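Peptidoglycan synthetase penicillin-binding protein 3 (Bifidobacterium adolescentis, PDB 4YE5) probably binds penicillin as a membrane-anchored member of the transpeptidase family, whose enzymes cross-link peptidoglycan. Local coordinates at residues 223-226 with 227-231; 232-235 with 236-240. All coordinates share one frame; numbering follows the deposited sequence.

Contact 1 (223-226 with 227-231); sequences VQWY and TEKVL
Thr227 and Val223 meet on the buried side of this helical turn, where one carbonyl serves two donors. Thr227 N reaches Val223 O at 2.9 Å, the regular helical bond, and the hydroxyl OG1 of the same threonine adds a second at 2.8 Å. The two arrive from opposite faces of the carbonyl plane, the hydroxyl standing well above it. A chi1 of -60° places OG1 beside the backbone N, within reach of the preceding turn, so the polar end of a buried threonine is satisfied inside its own helix. Next to it, Gln224 and Glu228 pair through side chains that run at a slant to each other. Gln224 NE2 donates to Glu228 OE2 at 2.9 Å and nearly straight (174°), in the amide plane but meeting the anti side of a carboxylate turned 89° from it, well out of the carboxylate plane. Outside partners complete this pair: OE2 also accepts from Met156 N, while Gln224 OE1 takes Leu258 N of strand 255-260.

On the close-packed flank towards helix 535-549, Tyr226 slants across buried Val230, CE2 lying 3.4 Å from CG2, and its ring also stacks with Phe545. Val223, Thr227 and Val230 pack on that same helix, and Thr227 also touches the sheet at Ala245 and Ala259. The looser, solvent side belongs to exposed Trp225, whose six-membered ring has Lys229 CB over one face, 4.2 Å from its centroid, in a CH-pi contact. A bend about CB-CG keeps CG and CD of the lysine alongside Trp225 CH2 before the extended end leads the amine away. The i to i+4 pairs are those of an alpha-helix, and the contrast between its buried and exposed faces makes it amphipathic, laid on the antiparallel sheet of the penicillin-binding transpeptidase fold.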
loop_
_atom_site.group_PDB
_atom_site.type_symbol
_atom_site.label_atom_id
_atom_site.label_comp_id
_atom_site.label_asym_id
_atom_site.label_seq_id
_atom_site.Cartn_x
_atom_site.Cartn_y
_atom_site.Cartn_z
ATOM N N VAL A 223 0.907 11.834 -8.387
ATOM C CA VAL A 223 2.031 10.974 -8.795
ATOM C C VAL A 223 1.535 9.551 -9.097
ATOM O O VAL A 223 1.973 8.911 -10.057
ATOM C CB VAL A 223 3.130 10.927 -7.716
ATOM C CG1 VAL A 223 4.278 9.997 -8.138
ATOM C CG2 VAL A 223 3.661 12.372 -7.416
ATOM N N GLN A 224 0.633 9.050 -8.261
ATOM C CA GLN A 224 0.093 7.707 -8.460
ATOM C C GLN A 224 -0.641 7.631 -9.798
ATOM O O GLN A 224 -0.466 6.692 -10.571
ATOM C CB GLN A 224 -0.878 7.340 -7.319
ATOM C CG GLN A 224 -1.452 5.906 -7.451
ATOM C CD GLN A 224 -0.458 4.815 -7.035
ATOM O OE1 GLN A 224 0.459 5.051 -6.258
ATOM N NE2 GLN A 224 -0.686 3.603 -7.511
ATOM N N TRP A 225 -1.462 8.631 -10.074
ATOM C CA TRP A 225 -2.218 8.651 -11.326
ATOM C C TRP A 225 -1.282 8.686 -12.522
ATOM O O TRP A 225 -1.478 7.933 -13.477
ATOM C CB TRP A 225 -3.189 9.837 -11.406
ATOM C CG TRP A 225 -4.049 9.789 -12.649
ATOM C CD1 TRP A 225 -5.286 9.206 -12.773
ATOM C CD2 TRP A 225 -3.732 10.328 -13.945
ATOM N NE1 TRP A 225 -5.751 9.355 -14.057
ATOM C CE2 TRP A 225 -4.815 10.031 -14.798
ATOM C CE3 TRP A 225 -2.632 11.021 -14.468
ATOM C CZ2 TRP A 225 -4.831 10.404 -16.144
ATOM C CZ3 TRP A 225 -2.651 11.391 -15.810
ATOM C CH2 TRP A 225 -3.742 11.081 -16.628
ATOM N N TYR A 226 -0.269 9.551 -12.481
ATOM C CA TYR A 226 0.640 9.639 -13.638
ATOM C C TYR A 226 1.449 8.350 -13.822
ATOM O O TYR A 226 1.726 7.910 -14.945
ATOM C CB TYR A 226 1.563 10.856 -13.547
ATOM C CG TYR A 226 2.242 11.169 -14.868
ATOM C CD1 TYR A 226 1.578 11.881 -15.872
ATOM C CD2 TYR A 226 3.527 10.752 -15.111
ATOM C CE1 TYR A 226 2.199 12.153 -17.091
ATOM C CE2 TYR A 226 4.155 10.997 -16.333
ATOM C CZ TYR A 226 3.494 11.708 -17.312
ATOM O OH TYR A 226 4.136 11.965 -18.512
ATOM N N THR A 227 1.839 7.735 -12.709
ATOM C CA THR A 227 2.620 6.514 -12.801
ATOM C C THR A 227 1.773 5.388 -13.418
ATOM O O THR A 227 2.259 4.634 -14.268
ATOM C CB THR A 227 3.149 6.101 -11.415
ATOM O OG1 THR A 227 3.979 7.157 -10.902
ATOM C CG2 THR A 227 3.970 4.828 -11.528
ATOM N N GLU A 228 0.509 5.296 -13.008
ATOM C CA GLU A 228 -0.397 4.304 -13.598
ATOM C C GLU A 228 -0.627 4.589 -15.082
ATOM O O GLU A 228 -0.685 3.667 -15.898
ATOM C CB GLU A 228 -1.726 4.238 -12.828
ATOM C CG GLU A 228 -1.551 3.586 -11.453
ATOM C CD GLU A 228 -2.843 3.515 -10.633
ATOM O OE1 GLU A 228 -3.902 3.896 -11.152
ATOM O OE2 GLU A 228 -2.777 3.038 -9.479
ATOM N N LYS A 229 -0.725 5.868 -15.422
ATOM C CA LYS A 229 -0.860 6.295 -16.812
ATOM C C LYS A 229 0.390 5.910 -17.648
ATOM O O LYS A 229 0.282 5.418 -18.778
ATOM C CB LYS A 229 -1.097 7.813 -16.872
ATOM C CG LYS A 229 -1.363 8.350 -18.292
ATOM C CD LYS A 229 -2.697 7.834 -18.823
ATOM C CE LYS A 229 -2.956 8.305 -20.258
ATOM N NZ LYS A 229 -4.232 7.733 -20.763
ATOM N N VAL A 230 1.576 6.126 -17.089
ATOM C CA VAL A 230 2.800 5.726 -17.780
ATOM C C VAL A 230 2.826 4.217 -17.993
ATOM O O VAL A 230 3.196 3.726 -19.061
ATOM C CB VAL A 230 4.056 6.155 -17.003
ATOM C CG1 VAL A 230 5.290 5.437 -17.539
ATOM C CG2 VAL A 230 4.221 7.673 -17.100
ATOM N N LEU A 231 2.414 3.462 -16.984
ATOM C CA LEU A 231 2.387 2.006 -17.152
ATOM C C LEU A 231 1.365 1.570 -18.207
ATOM O O LEU A 231 1.611 0.617 -18.957
ATOM C CB LEU A 231 2.114 1.297 -15.820
ATOM C CG LEU A 231 3.240 1.411 -14.789
ATOM C CD1 LEU A 231 2.760 0.806 -13.499
ATOM C CD2 LEU A 231 4.536 0.726 -15.302
#

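Contact 2 (232-235 with 236-240); sequences SDSE and NKYHS
Ser234 O, near the end of the helix, is met by Tyr238 N at 2.8 Å and also takes a weak bond from a water. That water is 2.6 Å from Ser240 OG, so it ties the last helical turn to Ser240, two residues past its end. The two amides before Tyr238 follow the regular pattern: Asn236 N is satisfied by Ser232 O and Lys237 N by Asp233 O. The final bond is poorer. His239 N reaches Glu235 O at 2.9 Å, but bent to 132° and from above the carbonyl plane, as the backbone is already departing at Tyr238; His239 then takes a positive phi (56°). His239 CA adds a C-H...O contact of 3.1 Å to Glu235 O.

Glu235 is held through a second water, which donates to OE1 at 2.7 Å and to Ser240 O at 3.1 Å. A chi1 of -58° sets Ser234 OG beside the backbone N, from where it bonds back to Val230 O. The Tyr238 ring lies with its CD2 4.0 Å from Ser234 CB, and the backbone of Tyr238 is hydrogen-bonded to Gln527. A bent last amide bond, a residue of positive phi just after the helix and water bridges to the departing chain are features of a helix C-terminus, here just before strand 242-249.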
loop_
_atom_site.group_PDB
_atom_site.type_symbol
_atom_site.label_atom_id
_atom_site.label_comp_id
_atom_site.label_asym_id
_atom_site.label_seq_id
_atom_site.Cartn_x
_atom_site.Cartn_y
_atom_site.Cartn_z
ATOM N N SER A 232 0.226 2.255 -18.249
ATOM C CA SER A 232 -0.805 1.943 -19.238
ATOM C C SER A 232 -0.309 2.274 -20.648
ATOM O O SER A 232 -0.419 1.464 -21.555
ATOM C CB SER A 232 -2.106 2.689 -18.914
ATOM O OG SER A 232 -2.994 2.696 -20.016
ATOM N N ASP A 233 0.266 3.463 -20.811
ATOM C CA ASP A 233 0.806 3.880 -22.100
ATOM C C ASP A 233 1.947 2.938 -22.512
ATOM O O ASP A 233 2.089 2.604 -23.691
ATOM C CB ASP A 233 1.318 5.331 -22.059
ATOM C CG ASP A 233 0.188 6.369 -22.017
ATOM O OD1 ASP A 233 -0.952 6.063 -22.445
ATOM O OD2 ASP A 233 0.449 7.511 -21.563
ATOM N N SER A 234 2.749 2.499 -21.541
ATOM C CA SER A 234 3.841 1.571 -21.826
ATOM C C SER A 234 3.338 0.191 -22.260
ATOM O O SER A 234 4.000 -0.510 -23.042
ATOM C CB SER A 234 4.764 1.423 -20.619
ATOM O OG SER A 234 5.282 2.695 -20.255
ATOM N N GLU A 235 2.186 -0.219 -21.745
ATOM C CA GLU A 235 1.569 -1.462 -22.212
ATOM C C GLU A 235 1.135 -1.326 -23.694
ATOM O O GLU A 235 1.270 -2.263 -24.495
ATOM C CB GLU A 235 0.381 -1.840 -21.315
ATOM C CG GLU A 235 -0.205 -3.229 -21.586
ATOM C CD GLU A 235 -1.251 -3.634 -20.548
ATOM O OE1 GLU A 235 -0.867 -3.958 -19.402
ATOM O OE2 GLU A 235 -2.460 -3.621 -20.874
ATOM N N ASN A 236 0.598 -0.161 -24.057
ATOM C CA ASN A 236 0.205 0.083 -25.449
ATOM C C ASN A 236 1.406 0.108 -26.385
ATOM O O ASN A 236 1.360 -0.425 -27.491
ATOM C CB ASN A 236 -0.570 1.398 -25.577
ATOM C CG ASN A 236 -1.900 1.357 -24.860
ATOM O OD1 ASN A 236 -2.452 0.278 -24.601
ATOM N ND2 ASN A 236 -2.426 2.534 -24.522
ATOM N N LYS A 237 2.494 0.709 -25.927
ATOM C CA LYS A 237 3.724 0.786 -26.721
ATOM C C LYS A 237 4.516 -0.526 -26.803
ATOM O O LYS A 237 4.972 -0.902 -27.879
ATOM C CB LYS A 237 4.659 1.867 -26.158
ATOM C CG LYS A 237 4.149 3.285 -26.282
ATOM C CD LYS A 237 5.077 4.267 -25.538
ATOM C CE LYS A 237 4.514 5.687 -25.579
ATOM N NZ LYS A 237 4.981 6.527 -24.439
ATOM N N TYR A 238 4.692 -1.202 -25.666
ATOM C CA TYR A 238 5.655 -2.314 -25.556
ATOM C C TYR A 238 5.023 -3.665 -25.250
ATOM O O TYR A 238 5.711 -4.693 -25.265
ATOM C CB TYR A 238 6.692 -2.004 -24.470
ATOM C CG TYR A 238 7.328 -0.633 -24.608
ATOM C CD1 TYR A 238 8.062 -0.296 -25.750
ATOM C CD2 TYR A 238 7.204 0.318 -23.603
ATOM C CE1 TYR A 238 8.647 0.951 -25.887
ATOM C CE2 TYR A 238 7.791 1.572 -23.723
ATOM C CZ TYR A 238 8.519 1.880 -24.873
ATOM O OH TYR A 238 9.107 3.116 -25.015
ATOM N N HIS A 239 3.729 -3.657 -24.936
ATOM C CA HIS A 239 2.955 -4.890 -24.772
ATOM C C HIS A 239 3.494 -5.885 -23.740
ATOM O O HIS A 239 3.326 -7.095 -23.901
ATOM C CB HIS A 239 2.781 -5.578 -26.134
ATOM C CG HIS A 239 2.277 -4.656 -27.199
ATOM N ND1 HIS A 239 0.977 -4.195 -27.227
ATOM C CD2 HIS A 239 2.902 -4.092 -28.260
ATOM C CE1 HIS A 239 0.820 -3.394 -28.266
ATOM N NE2 HIS A 239 1.975 -3.308 -28.904
ATOM N N SER A 240 4.121 -5.371 -22.684
ATOM C CA SER A 240 4.572 -6.203 -21.577
ATOM C C SER A 240 3.428 -7.014 -21.018
ATOM O O SER A 240 2.281 -6.566 -21.046
ATOM C CB SER A 240 5.141 -5.321 -20.469
ATOM O OG SER A 240 6.137 -4.459 -20.987
HETATM O O HOH W 1 4.941 -2.118 -20.911
HETATM O O HOH W 2 1.792 -4.086 -19.226
#

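Followed from the N terminus, the chain enters helix 221-238 after strand 214-217, meets contact 1 in its first turns and contact 2 in its last, and leaves for strand 242-249. The two lie in series, about 13 Å apart between centres; neither nests in or crosses the other, and each closes only a local turn rather than a long loop. Contact 1 brings the helix against strands 242-249 and 255-260 and helix 535-549, whereas contact 2 places its end near the loop residues Pro526, Gln527 and Phe530. Together they illustrate one helix packed on a sheet and a second helix in its first turns and ending against a loop, with waters bridging its last turn to the chain that leaves it.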